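Local coordinates for protein necrotic enteritis toxin B (Clostridium perfringens, PDB 4I0N) that forms pores in membranes as a toxin of the alpha-hemolysin (leukocidin) family, probably damaging host cells by assembling into a transmembrane beta-barrel, at residues Gly77-Pro82 and Gln191-Ser196; Lys204-Asp209 and Asn248-Asn253. All coordinates share one frame; numbering follows the deposited sequence.

Contact 1: residues Gly77-Pro82 and Gln191-Ser196; sequences GKMKWP and QLFMKS
Phe-193 drives its ring from the 191-196 loop into the angle between Met-79 and Trp-81, two neighbours on the same face of strand 76-92. Against Trp-81 the geometry is T-shaped: the rim of the phenyl ring points into the indole face, with the planes at 77° and the centroid of the five-membered ring 4.8 Å from that of Phe-193. The touching atom is CE2 of Phe-193, which stands over the middle of the indole and lies 3.5 Å from CE2 of Trp-81.

Met-79 uses a different surface of the same phenyl ring. With CG anti to the backbone N (chi1 173°), the extended side chain brings its thioether up to the loop, and its methyl CE settles over one face, 3.7 Å from the centroid of the Phe-193 ring. That is a CH-pi contact only 18° off the ring normal, while SD approaches obliquely in a Met-aromatic contact. The slim, flexible methionine suits a place where a flat ring has to be covered. On the far side of that ring lies CG of Leu-192, so Phe-193 is sandwiched between its own neighbour and the strand's methionine. Leu-192 also sends its CD2 branch to CZ2 of Trp-81, 3.6 Å away, and so widens the indole's apolar contact.

The indole N-H is satisfied by Asn-263 OD1 on strand 258-279, and Ile-216 of the short helix 214-217 packs against Met-79, Trp-81 and Phe-193. The position, toward one end of the elongated chain, is consistent with the rim domain of the alpha-hemolysin fold. Across the two segments the buried contact is wholly apolar: it is held by ring orientation and close fit, with dispersion and weak C-H to pi attraction joining an irregular loop to the sheet.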
loop_
_atom_site.group_PDB
_atom_site.type_symbol
_atom_site.label_atom_id
_atom_site.label_comp_id
_atom_site.label_asym_id
_atom_site.label_seq_id
_atom_site.Cartn_x
_atom_site.Cartn_y
_atom_site.Cartn_z
ATOM N N GLY A 77 11.151 5.186 -27.825
ATOM C CA GLY A 77 10.063 5.413 -26.886
ATOM C C GLY A 77 10.515 5.101 -25.480
ATOM O O GLY A 77 11.356 4.230 -25.278
ATOM N N LYS A 78 9.963 5.836 -24.517
ATOM C CA LYS A 78 10.162 5.519 -23.109
ATOM C C LYS A 78 8.866 5.614 -22.343
ATOM O O LYS A 78 8.158 6.635 -22.386
ATOM C CB LYS A 78 11.217 6.412 -22.450
ATOM C CG LYS A 78 11.416 6.072 -20.952
ATOM C CD LYS A 78 12.569 6.816 -20.333
ATOM C CE LYS A 78 12.142 8.200 -19.904
ATOM N NZ LYS A 78 13.228 8.801 -19.108
ATOM N N MET A 79 8.562 4.532 -21.637
ATOM C CA MET A 79 7.414 4.481 -20.743
ATOM C C MET A 79 7.911 4.304 -19.318
ATOM O O MET A 79 8.501 3.268 -18.987
ATOM C CB MET A 79 6.504 3.311 -21.137
ATOM C CG MET A 79 5.345 3.057 -20.139
ATOM S SD MET A 79 4.346 1.681 -20.747
ATOM C CE MET A 79 3.545 1.112 -19.250
ATOM N N LYS A 80 7.695 5.323 -18.482
ATOM C CA LYS A 80 7.967 5.202 -17.064
ATOM C C LYS A 80 6.734 4.618 -16.376
ATOM O O LYS A 80 5.617 5.110 -16.583
ATOM C CB LYS A 80 8.325 6.569 -16.462
ATOM C CG LYS A 80 8.739 6.455 -14.994
ATOM C CD LYS A 80 9.107 7.785 -14.391
ATOM C CE LYS A 80 7.888 8.696 -14.156
ATOM N NZ LYS A 80 7.011 8.207 -13.039
ATOM N N TRP A 81 6.929 3.619 -15.516
ATOM C CA TRP A 81 5.797 2.887 -14.944
ATOM C C TRP A 81 6.172 2.405 -13.535
ATOM O O TRP A 81 7.362 2.302 -13.230
ATOM C CB TRP A 81 5.397 1.722 -15.873
ATOM C CG TRP A 81 6.460 0.677 -16.028
ATOM C CD1 TRP A 81 7.590 0.746 -16.802
ATOM C CD2 TRP A 81 6.505 -0.579 -15.358
ATOM N NE1 TRP A 81 8.327 -0.418 -16.667
ATOM C CE2 TRP A 81 7.693 -1.234 -15.766
ATOM C CE3 TRP A 81 5.655 -1.215 -14.434
ATOM C CZ2 TRP A 81 8.056 -2.506 -15.297
ATOM C CZ3 TRP A 81 5.999 -2.484 -13.973
ATOM C CH2 TRP A 81 7.198 -3.121 -14.415
ATOM N N PRO A 82 5.166 2.178 -12.665
ATOM C CA PRO A 82 5.469 1.804 -11.282
ATOM C C PRO A 82 5.657 0.298 -11.129
ATOM O O PRO A 82 4.728 -0.489 -11.385
ATOM C CB PRO A 82 4.233 2.288 -10.518
ATOM C CG PRO A 82 3.124 2.118 -11.490
ATOM C CD PRO A 82 3.737 2.497 -12.847
ATOM N N GLN A 191 9.504 -7.708 -24.323
ATOM C CA GLN A 191 8.290 -7.242 -24.995
ATOM C C GLN A 191 7.224 -6.710 -24.033
ATOM O O GLN A 191 6.096 -6.435 -24.448
ATOM C CB GLN A 191 7.735 -8.376 -25.877
ATOM C CG GLN A 191 8.618 -8.653 -27.088
ATOM C CD GLN A 191 8.319 -9.986 -27.703
ATOM O OE1 GLN A 191 7.554 -10.078 -28.674
ATOM N NE2 GLN A 191 8.890 -11.040 -27.131
ATOM N N LEU A 192 7.586 -6.579 -22.756
ATOM C CA LEU A 192 6.687 -6.147 -21.666
ATOM C C LEU A 192 5.474 -5.288 -22.069
ATOM O O LEU A 192 4.329 -5.722 -21.906
ATOM C CB LEU A 192 7.511 -5.448 -20.575
ATOM C CG LEU A 192 6.931 -5.219 -19.181
ATOM C CD1 LEU A 192 6.465 -6.513 -18.569
ATOM C CD2 LEU A 192 7.992 -4.548 -18.304
ATOM N N PHE A 193 5.709 -4.075 -22.574
ATOM C CA PHE A 193 4.592 -3.199 -22.955
ATOM C C PHE A 193 4.666 -2.786 -24.409
ATOM O O PHE A 193 4.184 -1.719 -24.784
ATOM C CB PHE A 193 4.511 -1.946 -22.060
ATOM C CG PHE A 193 4.507 -2.244 -20.573
ATOM C CD1 PHE A 193 3.454 -2.947 -19.988
ATOM C CD2 PHE A 193 5.543 -1.775 -19.760
ATOM C CE1 PHE A 193 3.441 -3.198 -18.616
ATOM C CE2 PHE A 193 5.546 -2.030 -18.392
ATOM C CZ PHE A 193 4.488 -2.748 -17.818
ATOM N N MET A 194 5.240 -3.655 -25.228
ATOM C CA MET A 194 5.390 -3.400 -26.667
ATOM C C MET A 194 4.084 -3.686 -27.407
ATOM O O MET A 194 3.604 -4.829 -27.419
ATOM C CB MET A 194 6.536 -4.259 -27.211
ATOM C CG MET A 194 6.845 -4.051 -28.706
ATOM S SD MET A 194 7.994 -5.278 -29.369
ATOM C CE MET A 194 9.535 -4.781 -28.575
ATOM N N LYS A 195 3.500 -2.657 -28.011
ATOM C CA LYS A 195 2.216 -2.810 -28.727
ATOM C C LYS A 195 2.381 -3.601 -30.027
ATOM O O LYS A 195 1.594 -4.520 -30.309
ATOM C CB LYS A 195 1.587 -1.434 -28.978
ATOM C CG LYS A 195 0.179 -1.431 -29.552
ATOM C CD LYS A 195 -0.346 -0.000 -29.565
ATOM C CE LYS A 195 -1.738 0.089 -30.171
ATOM N NZ LYS A 195 -2.334 1.442 -29.925
ATOM N N SER A 196 3.418 -3.270 -30.800
ATOM C CA SER A 196 3.717 -3.964 -32.062
ATOM C C SER A 196 5.213 -4.192 -32.259
ATOM O O SER A 196 6.022 -3.313 -31.989
ATOM C CB SER A 196 3.167 -3.176 -33.265
ATOM O OG SER A 196 3.499 -3.814 -34.483
#

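Contact 2: residues Lys204-Asp209 and Asn248-Asn253; sequences KNFTDD and NDYILN
The phenyl ring of Phe-206 carries methyl CD1 of Leu-252 over one face and meets the ring of Tyr-250 at its edge. The methyl is 3.8 Å from the centroid of the Phe-206 ring and 25° off the normal, a CH-pi contact displaced toward the rim. The two aromatic rings meet rim to rim, planes at 70°, neither over the other's face; CE1 of Phe-206 and CD2 of Tyr-250 come within 3.4 Å.

Leu-252 reaches this place with CG anti to its carbonyl carbon (chi1 -68°), and the same CD1 also touches the loop backbone, 3.4 Å from O of Asn-205. A branched leucine suits the spot because one methyl can fill the angle between a ring and the loop backbone. Asn-205 meets the methyl mainly with CB, its amide lying close by.

Tyrosine suits its position by being amphipathic: its ring rim packs on Phe-206, whereas its hydroxyl can bond outward. In what is probably the rim domain, the contact therefore relies on van der Waals fit and CH-pi attraction, while Asn-205 OD1 and Tyr-250 OH find their hydrogen-bond partners in the loop region, at Ser-196 N and Asn-190 O.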
loop_
_atom_site.group_PDB
_atom_site.type_symbol
_atom_site.label_atom_id
_atom_site.label_comp_id
_atom_site.label_asym_id
_atom_site.label_seq_id
_atom_site.Cartn_x
_atom_site.Cartn_y
_atom_site.Cartn_z
ATOM N N LYS A 204 3.986 5.934 -29.808
ATOM C CA LYS A 204 2.694 5.343 -30.095
ATOM C C LYS A 204 2.729 3.821 -30.007
ATOM O O LYS A 204 1.764 3.159 -30.420
ATOM C CB LYS A 204 2.209 5.760 -31.491
ATOM C CG LYS A 204 1.920 7.250 -31.642
ATOM C CD LYS A 204 1.023 7.727 -30.511
ATOM N N ASN A 205 3.821 3.270 -29.467
ATOM C CA ASN A 205 4.026 1.817 -29.522
ATOM C C ASN A 205 4.008 1.099 -28.175
ATOM O O ASN A 205 4.556 0.006 -28.047
ATOM C CB ASN A 205 5.298 1.433 -30.289
ATOM C CG ASN A 205 5.253 -0.024 -30.768
ATOM O OD1 ASN A 205 4.171 -0.540 -31.051
ATOM N ND2 ASN A 205 6.408 -0.688 -30.841
ATOM N N PHE A 206 3.365 1.721 -27.191
ATOM C CA PHE A 206 3.203 1.122 -25.885
ATOM C C PHE A 206 1.767 0.655 -25.688
ATOM O O PHE A 206 0.832 1.220 -26.278
ATOM C CB PHE A 206 3.594 2.132 -24.802
ATOM C CG PHE A 206 5.054 2.492 -24.820
ATOM C CD1 PHE A 206 6.016 1.565 -24.420
ATOM C CD2 PHE A 206 5.465 3.768 -25.213
ATOM C CE1 PHE A 206 7.374 1.890 -24.427
ATOM C CE2 PHE A 206 6.824 4.102 -25.240
ATOM C CZ PHE A 206 7.778 3.171 -24.845
ATOM N N THR A 207 1.607 -0.390 -24.876
ATOM C CA THR A 207 0.287 -0.907 -24.484
ATOM C C THR A 207 -0.680 0.236 -24.122
ATOM O O THR A 207 -0.340 1.104 -23.319
ATOM C CB THR A 207 0.446 -1.868 -23.271
ATOM O OG1 THR A 207 1.427 -2.852 -23.590
ATOM C CG2 THR A 207 -0.866 -2.566 -22.917
ATOM N N ASP A 208 -1.877 0.232 -24.715
ATOM C CA ASP A 208 -2.940 1.190 -24.363
ATOM C C ASP A 208 -3.327 1.083 -22.891
ATOM O O ASP A 208 -3.279 -0.013 -22.328
ATOM C CB ASP A 208 -4.192 0.933 -25.215
ATOM C CG ASP A 208 -3.964 1.204 -26.689
ATOM O OD1 ASP A 208 -3.090 2.039 -27.011
ATOM O OD2 ASP A 208 -4.668 0.583 -27.532
ATOM N N ASP A 209 -3.724 2.205 -22.287
ATOM C CA ASP A 209 -4.162 2.234 -20.878
ATOM C C ASP A 209 -5.203 1.191 -20.526
ATOM O O ASP A 209 -5.108 0.565 -19.483
ATOM C CB ASP A 209 -4.735 3.590 -20.474
ATOM C CG ASP A 209 -3.674 4.612 -20.119
ATOM O OD1 ASP A 209 -2.645 4.283 -19.489
ATOM O OD2 ASP A 209 -3.902 5.775 -20.468
ATOM N N ASN A 248 10.122 2.060 -13.000
ATOM C CA ASN A 248 11.009 1.502 -14.009
ATOM C C ASN A 248 10.817 2.257 -15.327
ATOM O O ASN A 248 9.780 2.901 -15.533
ATOM C CB ASN A 248 10.689 0.009 -14.253
ATOM C CG ASN A 248 11.274 -0.938 -13.179
ATOM O OD1 ASN A 248 11.276 -2.148 -13.399
ATOM N ND2 ASN A 248 11.723 -0.406 -12.024
ATOM N N ASP A 249 11.820 2.177 -16.197
ATOM C CA ASP A 249 11.745 2.761 -17.525
ATOM C C ASP A 249 11.691 1.630 -18.526
ATOM O O ASP A 249 12.657 0.858 -18.654
ATOM C CB ASP A 249 13.004 3.581 -17.830
ATOM C CG ASP A 249 13.120 4.871 -17.010
ATOM O OD1 ASP A 249 12.144 5.337 -16.375
ATOM O OD2 ASP A 249 14.237 5.460 -17.050
ATOM N N TYR A 250 10.579 1.545 -19.248
ATOM C CA TYR A 250 10.469 0.589 -20.351
ATOM C C TYR A 250 10.723 1.302 -21.687
ATOM O O TYR A 250 9.990 2.229 -22.078
ATOM C CB TYR A 250 9.110 -0.107 -20.335
ATOM C CG TYR A 250 8.986 -1.104 -21.482
ATOM C CD1 TYR A 250 9.781 -2.247 -21.528
ATOM C CD2 TYR A 250 8.104 -0.868 -22.543
ATOM C CE1 TYR A 250 9.692 -3.146 -22.615
ATOM C CE2 TYR A 250 8.004 -1.759 -23.608
ATOM C CZ TYR A 250 8.803 -2.884 -23.645
ATOM O OH TYR A 250 8.676 -3.759 -24.703
ATOM N N ILE A 251 11.805 0.899 -22.351
ATOM C CA ILE A 251 12.366 1.663 -23.468
ATOM C C ILE A 251 12.271 0.847 -24.758
ATOM O O ILE A 251 12.599 -0.347 -24.775
ATOM C CB ILE A 251 13.851 2.018 -23.192
ATOM C CG1 ILE A 251 13.966 2.933 -21.969
ATOM C CG2 ILE A 251 14.497 2.689 -24.407
ATOM C CD1 ILE A 251 15.340 2.834 -21.245
ATOM N N LEU A 252 11.822 1.506 -25.827
ATOM C CA LEU A 252 11.744 0.905 -27.159
ATOM C C LEU A 252 12.734 1.594 -28.084
ATOM O O LEU A 252 12.797 2.830 -28.124
ATOM C CB LEU A 252 10.346 1.075 -27.763
ATOM C CG LEU A 252 9.208 0.300 -27.094
ATOM C CD1 LEU A 252 7.854 0.722 -27.676
ATOM C CD2 LEU A 252 9.439 -1.207 -27.176
ATOM N N ASN A 253 13.521 0.784 -28.784
ATOM C CA ASN A 253 14.429 1.256 -29.836
ATOM C C ASN A 253 14.146 0.519 -31.144
ATOM O O ASN A 253 14.082 -0.717 -31.185
ATOM C CB ASN A 253 15.898 1.025 -29.449
ATOM C CG ASN A 253 16.369 1.917 -28.323
ATOM O OD1 ASN A 253 16.688 3.082 -28.536
ATOM N ND2 ASN A 253 16.457 1.361 -27.120
#

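How the contacts relate
Contacts 1 and 2 are both buried, with centres about 2 Å apart, and form one continuous apolar layer. Each pins part of the long loop region between strand 165-172 and helix 214-217 to the same antiparallel sheet, contact 1 through strand 76-92 and contact 2 through its neighbour 236-255. Probable backbone hydrogen bonds join those strands, such as Met-79 O to Tyr-250 N at 2.7 Å, and Met-79 also packs on Phe-206. Contact 1 is built on an edge-to-face pair, with a methionine over the phenyl face, whereas contact 2 has a rim-to-rim pair with leucine. The loop segments are also tied together, by the Lys-195 to Asp-208 salt bridge and backbone hydrogen bonds.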